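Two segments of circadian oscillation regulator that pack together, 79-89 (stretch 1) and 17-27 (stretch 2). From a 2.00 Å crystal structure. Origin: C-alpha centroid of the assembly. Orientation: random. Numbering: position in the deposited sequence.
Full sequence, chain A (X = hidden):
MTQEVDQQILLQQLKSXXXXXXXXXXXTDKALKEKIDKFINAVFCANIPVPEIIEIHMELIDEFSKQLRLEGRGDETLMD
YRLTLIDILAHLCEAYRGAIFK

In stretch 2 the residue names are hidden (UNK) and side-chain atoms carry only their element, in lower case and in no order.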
# COMPACT_ATOMS: atom_id res chain seq x y z
N MET A 79 -5.95 13.49 -4.10
CA MET A 79 -5.43 13.76 -2.77
C MET A 79 -6.18 13.06 -1.64
O MET A 79 -5.62 12.87 -0.55
CB MET A 79 -5.37 15.27 -2.52
CG MET A 79 -4.47 15.99 -3.51
SD MET A 79 -4.13 17.72 -3.12
CE MET A 79 -5.67 18.50 -3.61
N ASP A 80 -7.42 12.65 -1.88
CA ASP A 80 -8.17 11.95 -0.84
C ASP A 80 -7.52 10.60 -0.53
O ASP A 80 -7.68 10.08 0.56
CB ASP A 80 -9.64 11.74 -1.25
CG ASP A 80 -10.47 13.02 -1.20
OD1 ASP A 80 -10.16 13.90 -0.36
OD2 ASP A 80 -11.42 13.14 -2.01
N TYR A 81 -6.80 10.03 -1.49
CA TYR A 81 -6.13 8.76 -1.23
C TYR A 81 -4.98 8.92 -0.21
O TYR A 81 -4.38 7.92 0.20
CB TYR A 81 -5.65 8.11 -2.54
CG TYR A 81 -6.77 7.42 -3.31
CD1 TYR A 81 -7.07 7.76 -4.64
CD2 TYR A 81 -7.57 6.46 -2.68
CE1 TYR A 81 -8.14 7.15 -5.32
CE2 TYR A 81 -8.64 5.84 -3.34
CZ TYR A 81 -8.92 6.18 -4.66
OH TYR A 81 -9.96 5.54 -5.31
N ARG A 82 -4.67 10.15 0.20
CA ARG A 82 -3.64 10.34 1.22
C ARG A 82 -4.14 9.75 2.54
O ARG A 82 -3.35 9.41 3.43
CB ARG A 82 -3.31 11.81 1.39
CG ARG A 82 -2.60 12.40 0.18
CD ARG A 82 -2.31 13.86 0.38
NE ARG A 82 -1.76 14.47 -0.82
CZ ARG A 82 -1.64 15.79 -0.99
NH1 ARG A 82 -2.03 16.62 -0.03
NH2 ARG A 82 -1.11 16.27 -2.11
N LEU A 83 -5.46 9.61 2.66
CA LEU A 83 -6.06 9.03 3.86
C LEU A 83 -5.65 7.55 3.93
O LEU A 83 -5.34 7.02 5.01
CB LEU A 83 -7.60 9.12 3.79
CG LEU A 83 -8.15 10.55 3.93
CD1 LEU A 83 -9.67 10.57 3.67
CD2 LEU A 83 -7.85 11.06 5.33
N THR A 84 -5.70 6.91 2.78
CA THR A 84 -5.31 5.52 2.64
C THR A 84 -3.84 5.35 3.06
O THR A 84 -3.50 4.43 3.80
CB THR A 84 -5.42 5.05 1.18
OG1 THR A 84 -6.77 5.25 0.71
CG2 THR A 84 -5.04 3.56 1.10
N LEU A 85 -2.98 6.23 2.57
CA LEU A 85 -1.56 6.13 2.89
C LEU A 85 -1.32 6.33 4.39
O LEU A 85 -0.52 5.64 5.01
CB LEU A 85 -0.76 7.15 2.08
CG LEU A 85 0.76 7.13 2.26
CD1 LEU A 85 1.33 5.72 2.01
CD2 LEU A 85 1.39 8.15 1.31
N ILE A 86 -2.03 7.29 4.97
CA ILE A 86 -1.91 7.52 6.40
C ILE A 86 -2.28 6.25 7.17
O ILE A 86 -1.57 5.83 8.09
CB ILE A 86 -2.83 8.67 6.88
CG1 ILE A 86 -2.24 10.02 6.42
CG2 ILE A 86 -2.97 8.63 8.42
CD1 ILE A 86 -3.23 11.18 6.45
N ASP A 87 -3.40 5.65 6.77
CA ASP A 87 -3.93 4.45 7.40
C ASP A 87 -2.93 3.28 7.32
O ASP A 87 -2.74 2.54 8.28
CB ASP A 87 -5.25 4.09 6.71
CG ASP A 87 -6.11 3.10 7.50
OD1 ASP A 87 -7.26 2.89 7.07
OD2 ASP A 87 -5.66 2.54 8.51
N ILE A 88 -2.29 3.15 6.16
CA ILE A 88 -1.32 2.09 5.91
C ILE A 88 -0.07 2.30 6.77
O ILE A 88 0.40 1.38 7.44
CB ILE A 88 -0.92 2.08 4.40
CG1 ILE A 88 -2.07 1.49 3.57
CG2 ILE A 88 0.41 1.35 4.19
CD1 ILE A 88 -2.29 0.02 3.83
N LEU A 89 0.45 3.53 6.75
CA LEU A 89 1.64 3.83 7.54
C LEU A 89 1.40 3.71 9.04
O LEU A 89 2.30 3.30 9.77
CB LEU A 89 2.19 5.22 7.19
CG LEU A 89 2.72 5.37 5.75
CD1 LEU A 89 3.21 6.80 5.52
CD2 LEU A 89 3.85 4.37 5.52
N UNK A 17 -1.59 -5.61 -4.78
CA UNK A 17 -2.40 -5.68 -3.56
C UNK A 17 -2.84 -4.29 -3.08
O UNK A 17 -3.99 -4.11 -2.64
o UNK A 17 -0.48 -8.44 -2.05
c UNK A 17 -1.33 -7.86 -2.75
o UNK A 17 -1.95 -8.45 -3.66
c UNK A 17 -1.61 -6.37 -2.45
N UNK A 18 -1.91 -3.33 -3.15
CA UNK A 18 -2.16 -1.96 -2.71
C UNK A 18 -3.18 -1.31 -3.63
O UNK A 18 -4.00 -0.52 -3.18
c UNK A 18 -0.96 0.19 -1.99
c UNK A 18 -0.86 -1.14 -2.73
c UNK A 18 -1.08 1.40 -2.69
o UNK A 18 -1.38 3.82 0.05
c UNK A 18 -1.26 2.63 -0.62
c UNK A 18 -1.14 1.46 0.09
c UNK A 18 -1.24 2.62 -2.02
c UNK A 18 -0.99 0.23 -0.60
N UNK A 19 -3.12 -1.64 -4.92
CA UNK A 19 -4.07 -1.09 -5.89
C UNK A 19 -5.49 -1.48 -5.43
O UNK A 19 -6.39 -0.64 -5.38
c UNK A 19 -2.45 -2.19 -10.58
n UNK A 19 -1.39 -1.69 -11.22
c UNK A 19 -4.71 -1.90 -9.67
n UNK A 19 -2.43 -3.44 -10.14
c UNK A 19 -4.89 -1.22 -8.31
c UNK A 19 -3.82 -1.65 -7.30
n UNK A 19 -3.52 -1.43 -10.37
N UNK A 20 -5.68 -2.75 -5.11
CA UNK A 20 -6.98 -3.22 -4.64
C UNK A 20 -7.41 -2.54 -3.32
O UNK A 20 -8.61 -2.35 -3.09
c UNK A 20 -7.95 -5.03 -6.87
c UNK A 20 -6.92 -5.53 -5.83
n UNK A 20 -7.49 -4.79 -8.11
o UNK A 20 -9.14 -4.84 -6.55
c UNK A 20 -6.96 -4.75 -4.49
N UNK A 21 -6.45 -2.17 -2.46
CA UNK A 21 -6.80 -1.49 -1.21
C UNK A 21 -7.30 -0.08 -1.56
O UNK A 21 -8.33 0.39 -1.05
c UNK A 21 -5.87 -0.36 0.91
c UNK A 21 -5.57 -1.38 -0.24
c UNK A 21 -5.25 -2.76 0.34
c UNK A 21 -3.85 -2.87 0.98
N UNK A 22 -6.58 0.61 -2.43
CA UNK A 22 -7.01 1.94 -2.82
C UNK A 22 -8.42 1.91 -3.45
O UNK A 22 -9.29 2.68 -3.06
c UNK A 22 -3.73 3.27 -4.54
c UNK A 22 -4.64 2.97 -3.35
c UNK A 22 -6.03 2.55 -3.84
c UNK A 22 -4.76 4.18 -2.43
N UNK A 23 -8.64 1.01 -4.40
CA UNK A 23 -9.93 0.92 -5.09
C UNK A 23 -11.09 0.47 -4.21
O UNK A 23 -12.26 0.63 -4.59
c UNK A 23 -8.81 0.53 -7.36
c UNK A 23 -9.81 0.00 -6.31
c UNK A 23 -9.22 1.95 -7.75
c UNK A 23 -8.76 -0.38 -8.59
N UNK A 24 -10.81 -0.10 -3.05
CA UNK A 24 -11.92 -0.49 -2.19
C UNK A 24 -11.90 0.32 -0.90
O UNK A 24 -12.76 0.13 -0.04
o UNK A 24 -10.86 -2.17 -0.86
c UNK A 24 -11.83 -1.97 -1.85
N UNK A 25 -10.95 1.25 -0.78
CA UNK A 25 -10.81 2.02 0.46
C UNK A 25 -12.01 2.85 0.90
O UNK A 25 -12.28 2.98 2.10
c UNK A 25 -9.61 4.74 2.20
c UNK A 25 -8.61 4.33 4.36
c UNK A 25 -8.53 2.64 2.66
c UNK A 25 -9.61 2.96 0.39
c UNK A 25 -9.30 5.18 3.50
c UNK A 25 -9.23 3.46 1.77
c UNK A 25 -8.23 3.07 3.95
o UNK A 25 -8.35 4.73 5.64
N UNK A 26 -12.71 3.44 -0.06
CA UNK A 26 -13.85 4.25 0.29
C UNK A 26 -15.18 3.51 0.10
O UNK A 26 -16.23 4.14 -0.05
c UNK A 26 -12.65 6.45 -0.07
c UNK A 26 -11.58 7.85 1.61
c UNK A 26 -10.56 7.61 -0.57
c UNK A 26 -12.62 7.00 1.21
c UNK A 26 -11.61 6.76 -0.96
c UNK A 26 -13.79 5.56 -0.50
c UNK A 26 -10.54 8.16 0.72
N UNK A 27 -15.10 2.18 0.13
CA UNK A 27 -16.27 1.30 0.03
C UNK A 27 -16.40 0.64 1.41
O UNK A 27 -15.78 1.08 2.38
c UNK A 27 -17.35 -0.66 -1.17
c UNK A 27 -16.06 0.16 -1.01
o UNK A 27 -15.72 0.70 -2.28

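Position 17 has two side-chain carbons, the second carrying two oxygens, and reaches nothing on stretch 1. A carboxylate one methylene from the backbone is aspartate, and Asp17 is exposed, where a charge is easily solvated.

Position 18 carries one carbon and then a six-carbon ring bearing one oxygen. The ring edge meets Ile88 and the oxygen lies near Thr84; this is tyrosine. CE1 of Tyr18 is 3.6 Å from CG1 of Ile88, and OH of Tyr18 3.8 Å from CG2 of Thr84. A long, flat side chain suits this buried site, filling apolar space along its length, and its hydroxyl is satisfied by a hydrogen bond elsewhere in the structure.

Position 19 shows three carbons, a nitrogen, and a carbon holding two more nitrogens, all out of reach of stretch 1. This guanidinium marks arginine; Arg19 finds a hydrogen-bond partner elsewhere in the structure.

Position 20 has three carbons, the third bearing one oxygen and one nitrogen, and touches nothing on stretch 1. The amide is one methylene longer than asparagine's. Gln20 is exposed, as suits a polar chain.

Position 21 has four carbons, forked at the first, one arm two carbons long, and touches Thr84 and Ile88: isoleucine. Ile21 points toward stretch 1, its CG2 4.0 Å from CG2 of Thr84 and its CD1 4.3 Å from CD1 of Ile88, so both arms contribute apolar surface to a buried site.

Position 22 also has four carbons, but forked at the second, and one end carbon touches Thr84 and Tyr81: leucine. CD2 of Leu22 sits 3.6 Å from both CG2 of Thr84 and CD2 of Tyr81. Its CA-to-CB bond runs sideways, and the later fork lets the methyl end come nearer.

Position 23 has the same four-carbon pattern and brushes Tyr81; again leucine. Leu23 is exposed and starts away from stretch 1, yet its length brings CD2 within 4.4 Å of OH of Tyr81.

Position 24 has one carbon and one oxygen, far from stretch 1: serine. OG of Ser24 donates a hydrogen bond to O of Gln20 at 3.2 Å, and the residue opens a type I turn ending at position 27.

Position 25 is a second six-carbon ring with an oxygen, which meets Asp87 while one face covers Thr84: tyrosine. OH of Tyr25 donates a hydrogen bond to OD1 of Asp87 at 2.6 Å, and CA of Thr84 lies 4.0 Å from the ring centroid.

Position 26 has one carbon and a six-carbon ring without oxygen, touching Leu83 and Tyr81: phenylalanine. CZ of Phe26 lies 3.9 Å from CD1 of Leu83, and its CE2 is 3.8 Å from CE2 of Tyr81; this apolar ring needs no polar partner.

Position 27 has one carbon carrying an oxygen and a carbon, out of reach: threonine. Thr27 is exposed, where its small hydroxyl side chain is easily solvated.

The two stretches bury 611 Å² between them; helices 82-89 and 17-24 run at 123°. Thr84 approaches Leu22, Ile88 meets Tyr18 and Ile21, and the two aromatic residues beyond the serine extend the packing, with one hydrogen bond anchoring Tyr25.

Stretch 2 17-27: DYRQILLSYFT
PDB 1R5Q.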